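Local structure of uncharacterized protein (Parabacteroides merdae, 4R7F) at residues I183-D188 and Y374-Y379; S136-V141 and I391-V396; Q161-N166 and L216-G221; V57-A62 and A385-L390. The protein is of unknown function but, with three immunoglobulin-like beta-sandwich domains, contains a first domain of the type 9 secretion system plug protein family. One frame throughout, in Å; residues are numbered along the deposited sequence.

Contact 1. Residues I183-D188 and Y374-Y379; sequences IFVYQD and YSIYVY
Tyr186 turns the edge of its ring to the face of Tyr377 in an offset edge-to-face pair, planes at 88°, with Tyr186 CD2 3.6 Å from Tyr377 CE1. A water sits at the edge of the Tyr186 ring too, 2.6 Å from Tyr186 OH; it donates to Tyr379 OH, which also bonds Asn115, and lies over one face of Phe184 near the rim. Phe184 crosses Tyr379 at about a right angle, its CD1 4.0 Å from Tyr379 CE2. Gln187 and Tyr374 instead run alongside one another: CG of Gln187, anti to its backbone N, rests 3.6 Å from Tyr374 CE2, and the extended chain brings Gln187 NE2 to 3.1 Å from Tyr374 OH in a bent hydrogen bond (138° at the hydrogen). Tyr374 OH is further held by Gln161, and the Gln187 amide by Asn193 and Pro219 O. Between the strands, antiparallel backbone bonds join Phe184 with Tyr377 and Tyr186 with Ser375. Ile183, Val185, Ile376 and Val378 line the other face with Gln187 and Tyr374: Ile183 packs on strands 160-168 and 207-219, Tyr374 and Ile376 on the former, Val185 and Gln187 on the latter; Val378 meets Ile391 of strand 389-397, which flanks strand 373-380 on its far edge.

Contact 2. Residues S136-V141 and I391-V396; sequences SVVEPV and IGVTTV
Ile391 is the residue most buried here, although its side chain starts off away from residues 136-141. Its CG1 occupies the crowded position between backbone N and carbonyl carbon (chi1 62°), so it is CB and CG2 that meet Val141. Val141 CG2 comes in at about a right angle and lies 3.6 Å from Ile391 CB. The backbone closes the same corner: Val141 N makes a weak hydrogen bond of 3.0 Å to Ile391 O, bent to 133° at the hydrogen; the same N-H also makes a weak bond to Glu139 O in the inverse gamma turn centred on Pro140. Two CA-H...O contacts add to it, Ile391 CA to Glu139 O at 3.3 Å and Pro140 CA to Ile391 O at 3.5 Å. Val138 works the other end. Its CG1 is 3.6 Å from Val393 CG1, a methyl that also touches Val138 CB and CG2, and Val138 CG2 leans over Gly392 N at 3.8 Å. Ile391 and Gly392 form a classic beta bulge opposite Val378. Strand 136-138 crosses strand 391-396 at 115° without pairing with it; Glu139 is tied by a salt bridge to Arg389 and a hydrogen bond to Ser113, Ile391 packs on Val378 and Tyr380 of strand 373-380, and Val138 is backbone-bonded to Ile31 and Leu33.

Contact 3. Residues Q161-N166 and L216-G221; sequences QQVSFN and LIFPAG
Gln161 opens the pairing with two nearly straight backbone bonds to Phe218: Gln161 N to Phe218 O at 3.0 Å and Phe218 N to Gln161 O at 2.8 Å, both running almost along the C=O axis. Its extended side chain passes Ala220, with Gln161 NE2 3.9 Å from Ala220 CB, and its amide is gripped by Tyr374 and Asn372 on OE1 and by the carbonyls of Tyr368 and Thr370 on NE2. Gln162 forms a non-hydrogen-bonded pair with Ile217 and sends CG anti to its backbone N, so that the amide lies against the isoleucine, Gln162 CD 3.5 Å from Ile217 CG1, while OE1 bonds Asp153 N. An alanine at Gln162 would take away this amide and would probably leave Ile217 less well packed and the Asp153 N-H without that acceptor. Val163 N then donates to Leu216 O at 3.0 Å, and Val163 CG2 stands 4.1 Å from Phe218 CE1. Leu216 CB presses on Val163 O at 3.4 Å. Phe165, its CG in the crowded position (chi1 74°), crosses Leu216 at about a right angle, and Tyr210 meets its ring almost parallel. Val163 and Phe165 also pack on Ile376. Such antiparallel pairing, with apolar side chains turned onto a second sheet (strands 181-187 and 373-380), is consistent with one of the immunoglobulin-like beta-sandwich domains of this protein.

Contact 4. Residues V57-A62 and A385-L390; sequences VVHCNA and ARYDRL
Asp388 and the Asn61-Ala62 corner hold each other by two bonds that each join a side chain to a backbone N-H. Ala62 N donates to Asp388 OD2 at 2.8 Å, nearly straight at 172°, and OD2 receives it on its anti lone pair. Asp388 N donates in turn to Asn61 OD1 at 3.1 Å, coming in 43° above the plane of that carbonyl. OD2 of Asp388 is also 3.3 Å from Ala62 CB, a close fit. Nearby, His59 CE1 meets Tyr387 CD2 at 3.6 Å, the two side chains crossing at about a right angle. Waters stitch the rest: one donates to both Cys60 O and Asp388 O, another accepts from Asn61 ND2 and donates to Arg386 O. An alanine at Asn61 would remove both polar ends of that amide and would probably let the loop before Asp388 loosen. Further out, Lys182 forms a salt bridge with Asp388 OD1, which probably keeps the carboxylate charged, while Ser67 and Ser113 O hold the two nitrogens of His59. Altogether, this is a junction between beta-sheets, tying the end of strand 53-60 and the loop after it to the loop that leads into strand 389-397.

From the N terminus, residues 57-62 come first and wait for 385-390 to close contact 4; residues 136-141 then open contact 2, closed last of all by 391-396, so these two long loops cross. Inside both lie contact 3, opened by 161-166, and contact 1, opened by 183-188. Residues 216-221 close contact 3 before 374-379 close contact 1, so these also cross. Contact 1 is central: it touches the other three, its strands facing the sheet of contact 3 and adjoining strand 389-397, which contacts 2 and 4 both use. Contacts 2 and 4 thus fasten the sheet of strands 181-187, 373-380 and 389-397 to strands 129-138 and 53-60 from the N-terminal part, while contact 3 touches neither.

Contact 1. Residues I183-D188 and Y374-Y379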
# COMPACT_ATOMS: atom_id res chain seq x y z
N ILE A 183 -23.19 1.19 8.65
CA ILE A 183 -21.75 1.11 8.38
C ILE A 183 -21.16 -0.13 9.06
O ILE A 183 -21.39 -0.36 10.23
CB ILE A 183 -21.02 2.32 8.99
CG1 ILE A 183 -21.80 3.64 8.74
CG2 ILE A 183 -19.56 2.37 8.51
CD1 ILE A 183 -21.34 4.45 7.57
N PHE A 184 -20.36 -0.88 8.33
CA PHE A 184 -19.59 -1.97 8.92
C PHE A 184 -18.13 -1.74 8.65
O PHE A 184 -17.76 -1.39 7.51
CB PHE A 184 -19.99 -3.32 8.34
CG PHE A 184 -21.31 -3.80 8.86
CD1 PHE A 184 -22.47 -3.24 8.42
CD2 PHE A 184 -21.37 -4.75 9.86
CE1 PHE A 184 -23.69 -3.64 8.92
CE2 PHE A 184 -22.59 -5.17 10.37
CZ PHE A 184 -23.76 -4.61 9.89
N VAL A 185 -17.33 -1.93 9.69
CA VAL A 185 -15.88 -1.82 9.60
C VAL A 185 -15.21 -3.13 10.02
O VAL A 185 -15.46 -3.66 11.09
CB VAL A 185 -15.40 -0.63 10.47
CG1 VAL A 185 -13.90 -0.52 10.41
CG2 VAL A 185 -16.04 0.66 9.97
N TYR A 186 -14.36 -3.66 9.16
CA TYR A 186 -13.75 -4.95 9.40
C TYR A 186 -12.26 -4.81 9.44
O TYR A 186 -11.68 -4.20 8.54
CB TYR A 186 -14.13 -5.93 8.27
CG TYR A 186 -15.61 -6.17 8.13
CD1 TYR A 186 -16.24 -7.15 8.87
CD2 TYR A 186 -16.37 -5.46 7.23
CE1 TYR A 186 -17.60 -7.41 8.74
CE2 TYR A 186 -17.74 -5.70 7.10
CZ TYR A 186 -18.35 -6.69 7.86
OH TYR A 186 -19.71 -6.94 7.78
N GLN A 187 -11.65 -5.38 10.47
CA GLN A 187 -10.20 -5.44 10.58
C GLN A 187 -9.73 -6.75 9.98
O GLN A 187 -10.28 -7.81 10.32
CB GLN A 187 -9.78 -5.39 12.04
CG GLN A 187 -8.30 -5.34 12.31
CD GLN A 187 -7.96 -5.44 13.80
OE1 GLN A 187 -8.58 -6.19 14.51
NE2 GLN A 187 -6.97 -4.68 14.26
N ASP A 188 -8.73 -6.67 9.10
CA ASP A 188 -8.12 -7.86 8.48
C ASP A 188 -9.16 -8.91 8.05
O ASP A 188 -9.00 -10.11 8.29
CB ASP A 188 -7.03 -8.48 9.39
CG ASP A 188 -5.94 -7.48 9.76
OD1 ASP A 188 -5.65 -6.59 8.94
OD2 ASP A 188 -5.38 -7.54 10.88
N TYR A 374 -8.30 -2.18 7.10
CA TYR A 374 -9.64 -1.96 7.59
C TYR A 374 -10.52 -1.65 6.42
O TYR A 374 -10.22 -0.74 5.67
CB TYR A 374 -9.68 -0.78 8.55
CG TYR A 374 -8.84 -1.01 9.74
CD1 TYR A 374 -7.48 -0.73 9.73
CD2 TYR A 374 -9.36 -1.58 10.88
CE1 TYR A 374 -6.69 -0.97 10.84
CE2 TYR A 374 -8.57 -1.80 12.00
CZ TYR A 374 -7.23 -1.52 11.98
OH TYR A 374 -6.44 -1.82 13.11
N SER A 375 -11.59 -2.41 6.26
CA SER A 375 -12.53 -2.17 5.18
C SER A 375 -13.81 -1.54 5.77
O SER A 375 -14.38 -2.05 6.73
CB SER A 375 -12.85 -3.47 4.45
OG SER A 375 -11.69 -4.19 4.03
N ILE A 376 -14.24 -0.44 5.18
CA ILE A 376 -15.37 0.37 5.61
C ILE A 376 -16.43 0.24 4.53
O ILE A 376 -16.19 0.58 3.37
CB ILE A 376 -14.97 1.82 5.74
CG1 ILE A 376 -13.82 1.92 6.75
CG2 ILE A 376 -16.14 2.70 6.19
CD1 ILE A 376 -13.06 3.22 6.63
N TYR A 377 -17.55 -0.36 4.90
CA TYR A 377 -18.67 -0.62 4.02
C TYR A 377 -19.80 0.29 4.44
O TYR A 377 -20.20 0.28 5.61
CB TYR A 377 -19.17 -2.07 4.20
CG TYR A 377 -18.27 -3.16 3.64
CD1 TYR A 377 -17.09 -3.50 4.26
CD2 TYR A 377 -18.63 -3.84 2.52
CE1 TYR A 377 -16.27 -4.51 3.74
CE2 TYR A 377 -17.84 -4.84 2.00
CZ TYR A 377 -16.66 -5.18 2.62
OH TYR A 377 -15.90 -6.18 2.08
N VAL A 378 -20.34 1.03 3.48
CA VAL A 378 -21.38 1.98 3.72
C VAL A 378 -22.63 1.53 2.96
O VAL A 378 -22.64 1.56 1.76
CB VAL A 378 -20.96 3.37 3.21
CG1 VAL A 378 -22.10 4.36 3.39
CG2 VAL A 378 -19.71 3.85 3.94
N TYR A 379 -23.66 1.13 3.70
CA TYR A 379 -24.92 0.65 3.17
C TYR A 379 -25.99 1.72 3.36
O TYR A 379 -25.96 2.49 4.32
CB TYR A 379 -25.36 -0.60 3.92
CG TYR A 379 -24.43 -1.75 3.75
CD1 TYR A 379 -24.57 -2.63 2.71
CD2 TYR A 379 -23.37 -1.93 4.61
CE1 TYR A 379 -23.71 -3.71 2.55
CE2 TYR A 379 -22.49 -2.97 4.44
CZ TYR A 379 -22.67 -3.87 3.43
OH TYR A 379 -21.75 -4.90 3.27
O HOH W 1 -10.66 -5.82 6.23
O HOH W 2 -21.38 -5.88 6.17

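Contact 2. Residues S136-V141 and I391-V396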
# COMPACT_ATOMS: atom_id res chain seq x y z
N SER A 136 -19.40 -8.75 -1.84
CA SER A 136 -20.29 -7.62 -1.95
C SER A 136 -20.14 -6.93 -3.31
O SER A 136 -19.08 -6.97 -3.94
CB SER A 136 -20.00 -6.62 -0.84
OG SER A 136 -20.24 -7.17 0.46
N VAL A 137 -21.22 -6.28 -3.71
CA VAL A 137 -21.28 -5.55 -4.95
C VAL A 137 -21.63 -4.11 -4.64
O VAL A 137 -22.70 -3.84 -4.06
CB VAL A 137 -22.36 -6.14 -5.84
CG1 VAL A 137 -22.57 -5.26 -7.06
CG2 VAL A 137 -21.98 -7.56 -6.24
N VAL A 138 -20.70 -3.20 -5.00
CA VAL A 138 -20.84 -1.77 -4.68
C VAL A 138 -21.26 -0.93 -5.92
O VAL A 138 -20.84 -1.21 -7.03
CB VAL A 138 -19.56 -1.20 -4.00
CG1 VAL A 138 -18.28 -1.40 -4.82
CG2 VAL A 138 -19.72 0.26 -3.65
N GLU A 139 -22.18 0.01 -5.70
CA GLU A 139 -22.47 1.12 -6.63
C GLU A 139 -21.87 2.35 -6.02
O GLU A 139 -22.45 2.97 -5.15
CB GLU A 139 -23.98 1.29 -6.89
CG GLU A 139 -24.85 1.31 -5.64
CD GLU A 139 -26.35 1.38 -5.92
OE1 GLU A 139 -26.74 2.26 -6.70
OE2 GLU A 139 -27.12 0.59 -5.32
N PRO A 140 -20.66 2.69 -6.43
CA PRO A 140 -19.87 3.65 -5.67
C PRO A 140 -20.26 5.10 -5.93
O PRO A 140 -19.60 5.82 -6.64
CB PRO A 140 -18.44 3.37 -6.16
CG PRO A 140 -18.65 2.93 -7.58
CD PRO A 140 -19.89 2.08 -7.54
N VAL A 141 -21.29 5.54 -5.24
CA VAL A 141 -21.80 6.90 -5.39
C VAL A 141 -21.33 7.87 -4.30
O VAL A 141 -21.64 9.04 -4.37
CB VAL A 141 -23.34 6.89 -5.50
CG1 VAL A 141 -23.75 6.20 -6.79
CG2 VAL A 141 -23.98 6.24 -4.27
N ILE A 391 -23.35 1.62 -1.13
CA ILE A 391 -23.09 2.83 -1.88
C ILE A 391 -21.65 3.32 -1.79
O ILE A 391 -21.23 4.23 -2.49
CB ILE A 391 -24.07 3.97 -1.50
CG1 ILE A 391 -23.96 4.39 -0.04
CG2 ILE A 391 -25.50 3.58 -1.85
CD1 ILE A 391 -24.58 5.75 0.23
N GLY A 392 -20.88 2.70 -0.92
CA GLY A 392 -19.47 2.99 -0.82
C GLY A 392 -18.73 1.94 -0.04
O GLY A 392 -19.26 1.34 0.92
N VAL A 393 -17.47 1.73 -0.42
CA VAL A 393 -16.63 0.81 0.28
C VAL A 393 -15.21 1.22 0.04
O VAL A 393 -14.88 1.71 -1.01
CB VAL A 393 -16.92 -0.64 -0.18
CG1 VAL A 393 -16.63 -0.80 -1.65
CG2 VAL A 393 -16.08 -1.62 0.62
N THR A 394 -14.36 1.06 1.05
CA THR A 394 -12.94 1.36 0.89
C THR A 394 -12.14 0.52 1.89
O THR A 394 -12.66 0.11 2.90
CB THR A 394 -12.64 2.85 1.11
OG1 THR A 394 -11.32 3.12 0.65
CG2 THR A 394 -12.68 3.25 2.59
N THR A 395 -10.89 0.22 1.55
CA THR A 395 -10.01 -0.50 2.46
C THR A 395 -8.78 0.41 2.68
O THR A 395 -8.20 0.86 1.73
CB THR A 395 -9.63 -1.89 1.91
OG1 THR A 395 -10.79 -2.74 1.86
CG2 THR A 395 -8.62 -2.53 2.80
N VAL A 396 -8.44 0.69 3.93
CA VAL A 396 -7.32 1.58 4.27
C VAL A 396 -6.29 0.80 5.10
O VAL A 396 -6.64 -0.05 5.90
CB VAL A 396 -7.85 2.85 4.98
CG1 VAL A 396 -8.73 2.51 6.18
CG2 VAL A 396 -6.72 3.76 5.40

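Contact 3. Residues Q161-N166 and L216-G221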
# COMPACT_ATOMS: atom_id res chain seq x y z
N GLN A 161 -5.18 0.80 17.54
CA GLN A 161 -5.29 1.54 16.31
C GLN A 161 -6.69 2.12 16.24
O GLN A 161 -7.65 1.47 16.61
CB GLN A 161 -5.01 0.63 15.10
CG GLN A 161 -3.53 0.61 14.78
CD GLN A 161 -3.08 -0.50 13.87
OE1 GLN A 161 -3.85 -1.12 13.12
NE2 GLN A 161 -1.81 -0.75 13.92
N GLN A 162 -6.82 3.34 15.74
CA GLN A 162 -8.13 3.93 15.59
C GLN A 162 -8.36 4.33 14.14
O GLN A 162 -7.52 4.98 13.52
CB GLN A 162 -8.23 5.15 16.50
CG GLN A 162 -9.49 5.99 16.33
CD GLN A 162 -9.81 6.82 17.59
OE1 GLN A 162 -8.96 7.02 18.46
NE2 GLN A 162 -11.06 7.24 17.72
N VAL A 163 -9.53 3.96 13.64
CA VAL A 163 -9.99 4.33 12.30
C VAL A 163 -10.88 5.56 12.34
O VAL A 163 -11.75 5.70 13.20
CB VAL A 163 -10.87 3.22 11.73
CG1 VAL A 163 -11.36 3.59 10.35
CG2 VAL A 163 -10.09 1.91 11.70
N SER A 164 -10.66 6.44 11.38
CA SER A 164 -11.33 7.73 11.32
C SER A 164 -11.76 7.81 9.87
O SER A 164 -10.97 7.46 8.98
CB SER A 164 -10.35 8.88 11.64
OG SER A 164 -9.72 8.79 12.93
N PHE A 165 -13.00 8.21 9.62
CA PHE A 165 -13.41 8.40 8.22
C PHE A 165 -14.53 9.39 8.01
O PHE A 165 -15.27 9.68 8.93
CB PHE A 165 -13.73 7.06 7.53
CG PHE A 165 -15.03 6.43 7.96
CD1 PHE A 165 -15.08 5.59 9.07
CD2 PHE A 165 -16.18 6.64 7.24
CE1 PHE A 165 -16.28 4.99 9.45
CE2 PHE A 165 -17.39 6.08 7.64
CZ PHE A 165 -17.43 5.24 8.73
N ASN A 166 -14.63 9.88 6.77
CA ASN A 166 -15.69 10.82 6.36
C ASN A 166 -16.27 10.29 5.10
O ASN A 166 -15.55 9.80 4.24
CB ASN A 166 -15.15 12.22 6.07
CG ASN A 166 -14.38 12.78 7.25
OD1 ASN A 166 -14.95 13.35 8.16
ND2 ASN A 166 -13.06 12.57 7.24
N LEU A 216 -14.51 2.74 17.14
CA LEU A 216 -13.63 2.56 16.01
C LEU A 216 -12.19 2.39 16.43
O LEU A 216 -11.28 2.48 15.59
CB LEU A 216 -13.80 3.69 15.01
CG LEU A 216 -15.05 3.56 14.16
CD1 LEU A 216 -15.19 4.76 13.26
CD2 LEU A 216 -15.04 2.29 13.34
N ILE A 217 -11.99 2.08 17.70
CA ILE A 217 -10.68 1.78 18.24
C ILE A 217 -10.55 0.26 18.39
O ILE A 217 -11.30 -0.38 19.09
CB ILE A 217 -10.45 2.45 19.60
CG1 ILE A 217 -10.57 3.96 19.45
CG2 ILE A 217 -9.06 2.11 20.10
CD1 ILE A 217 -10.33 4.73 20.74
N PHE A 218 -9.58 -0.29 17.69
CA PHE A 218 -9.38 -1.73 17.60
C PHE A 218 -8.11 -2.07 18.31
O PHE A 218 -7.18 -1.27 18.30
CB PHE A 218 -9.17 -2.10 16.16
CG PHE A 218 -10.40 -2.08 15.35
CD1 PHE A 218 -10.83 -0.91 14.75
CD2 PHE A 218 -11.09 -3.25 15.12
CE1 PHE A 218 -11.97 -0.89 13.96
CE2 PHE A 218 -12.25 -3.24 14.36
CZ PHE A 218 -12.69 -2.05 13.78
N PRO A 219 -8.01 -3.28 18.86
CA PRO A 219 -6.64 -3.66 19.30
C PRO A 219 -5.73 -3.86 18.10
O PRO A 219 -6.17 -4.33 17.04
CB PRO A 219 -6.86 -4.98 20.05
CG PRO A 219 -8.19 -5.47 19.56
CD PRO A 219 -9.02 -4.27 19.27
N ALA A 220 -4.47 -3.48 18.25
CA ALA A 220 -3.58 -3.37 17.11
C ALA A 220 -3.06 -4.70 16.62
O ALA A 220 -2.68 -4.83 15.44
CB ALA A 220 -2.43 -2.42 17.41
N GLY A 221 -3.01 -5.69 17.49
CA GLY A 221 -2.48 -7.01 17.10
C GLY A 221 -1.03 -6.94 16.68
O GLY A 221 -0.27 -6.05 17.13

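Contact 4. Residues V57-A62 and A385-L390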
# COMPACT_ATOMS: atom_id res chain seq x y z
N VAL A 57 -27.87 -17.95 -5.63
CA VAL A 57 -27.51 -16.61 -5.25
C VAL A 57 -28.50 -16.11 -4.20
O VAL A 57 -29.72 -16.12 -4.42
CB VAL A 57 -27.48 -15.70 -6.49
CG1 VAL A 57 -27.02 -14.30 -6.15
CG2 VAL A 57 -26.54 -16.31 -7.52
N VAL A 58 -27.97 -15.68 -3.05
CA VAL A 58 -28.81 -15.13 -1.98
C VAL A 58 -28.44 -13.67 -1.79
O VAL A 58 -27.28 -13.33 -1.56
CB VAL A 58 -28.63 -15.85 -0.64
CG1 VAL A 58 -29.45 -15.17 0.43
CG2 VAL A 58 -29.05 -17.32 -0.74
N HIS A 59 -29.44 -12.81 -1.92
CA HIS A 59 -29.21 -11.42 -1.67
C HIS A 59 -29.42 -11.12 -0.18
O HIS A 59 -30.45 -11.52 0.39
CB HIS A 59 -30.10 -10.53 -2.51
CG HIS A 59 -29.76 -9.08 -2.38
ND1 HIS A 59 -30.34 -8.26 -1.45
CD2 HIS A 59 -28.81 -8.34 -3.00
CE1 HIS A 59 -29.82 -7.05 -1.55
NE2 HIS A 59 -28.87 -7.08 -2.46
N CYS A 60 -28.46 -10.40 0.42
CA CYS A 60 -28.46 -10.10 1.84
C CYS A 60 -28.46 -8.62 2.15
O CYS A 60 -27.99 -7.79 1.40
CB CYS A 60 -27.25 -10.75 2.54
SG CYS A 60 -27.15 -12.54 2.33
N ASN A 61 -28.95 -8.31 3.32
CA ASN A 61 -28.86 -6.95 3.83
C ASN A 61 -27.51 -6.66 4.46
O ASN A 61 -26.63 -7.52 4.45
CB ASN A 61 -30.07 -6.68 4.73
CG ASN A 61 -31.32 -6.36 3.90
OD1 ASN A 61 -31.21 -5.88 2.75
ND2 ASN A 61 -32.47 -6.66 4.44
N ALA A 62 -27.32 -5.44 4.95
CA ALA A 62 -26.03 -4.99 5.43
C ALA A 62 -25.43 -5.92 6.48
O ALA A 62 -24.23 -6.17 6.47
CB ALA A 62 -26.15 -3.59 5.99
N ALA A 385 -37.47 1.84 1.36
CA ALA A 385 -36.65 1.02 0.43
C ALA A 385 -36.71 -0.42 0.90
O ALA A 385 -36.88 -0.67 2.09
CB ALA A 385 -35.20 1.51 0.39
N ARG A 386 -36.58 -1.36 -0.02
CA ARG A 386 -36.84 -2.76 0.33
C ARG A 386 -35.57 -3.52 0.73
O ARG A 386 -35.65 -4.69 1.15
CB ARG A 386 -37.54 -3.46 -0.84
CG ARG A 386 -38.88 -2.85 -1.22
CD ARG A 386 -39.46 -3.41 -2.51
NE ARG A 386 -39.24 -4.86 -2.74
CZ ARG A 386 -39.81 -5.84 -2.04
NH1 ARG A 386 -40.60 -5.55 -1.02
NH2 ARG A 386 -39.59 -7.12 -2.34
N TYR A 387 -34.41 -2.88 0.59
CA TYR A 387 -33.11 -3.56 0.76
C TYR A 387 -31.98 -2.56 0.97
O TYR A 387 -32.12 -1.36 0.69
CB TYR A 387 -32.79 -4.48 -0.42
CG TYR A 387 -32.36 -3.75 -1.67
CD1 TYR A 387 -33.29 -3.06 -2.45
CD2 TYR A 387 -31.02 -3.72 -2.04
CE1 TYR A 387 -32.89 -2.34 -3.59
CE2 TYR A 387 -30.61 -3.02 -3.19
CZ TYR A 387 -31.55 -2.34 -3.96
OH TYR A 387 -31.16 -1.67 -5.09
N ASP A 388 -30.87 -3.07 1.50
CA ASP A 388 -29.69 -2.29 1.78
C ASP A 388 -28.78 -2.25 0.55
O ASP A 388 -28.20 -3.28 0.16
CB ASP A 388 -28.89 -2.90 2.92
CG ASP A 388 -29.54 -2.70 4.28
OD1 ASP A 388 -30.24 -1.70 4.49
OD2 ASP A 388 -29.31 -3.55 5.17
N ARG A 389 -28.66 -1.06 -0.04
CA ARG A 389 -27.67 -0.80 -1.08
C ARG A 389 -26.32 -0.54 -0.47
O ARG A 389 -26.22 0.04 0.62
CB ARG A 389 -28.07 0.41 -1.91
CG ARG A 389 -29.32 0.17 -2.73
CD ARG A 389 -29.97 1.47 -3.16
NE ARG A 389 -29.14 2.17 -4.14
CZ ARG A 389 -29.39 3.41 -4.56
NH1 ARG A 389 -30.39 4.10 -4.04
NH2 ARG A 389 -28.63 4.00 -5.47
N LEU A 390 -25.30 -0.97 -1.19
CA LEU A 390 -23.95 -0.71 -0.80
C LEU A 390 -23.45 0.42 -1.69
O LEU A 390 -23.17 0.21 -2.86
CB LEU A 390 -23.14 -2.00 -0.97
CG LEU A 390 -21.64 -1.92 -0.72
CD1 LEU A 390 -21.40 -1.39 0.67
CD2 LEU A 390 -20.92 -3.26 -0.89
O HOH W 3 -26.86 -5.30 1.35
O HOH W 4 -34.77 -6.57 2.93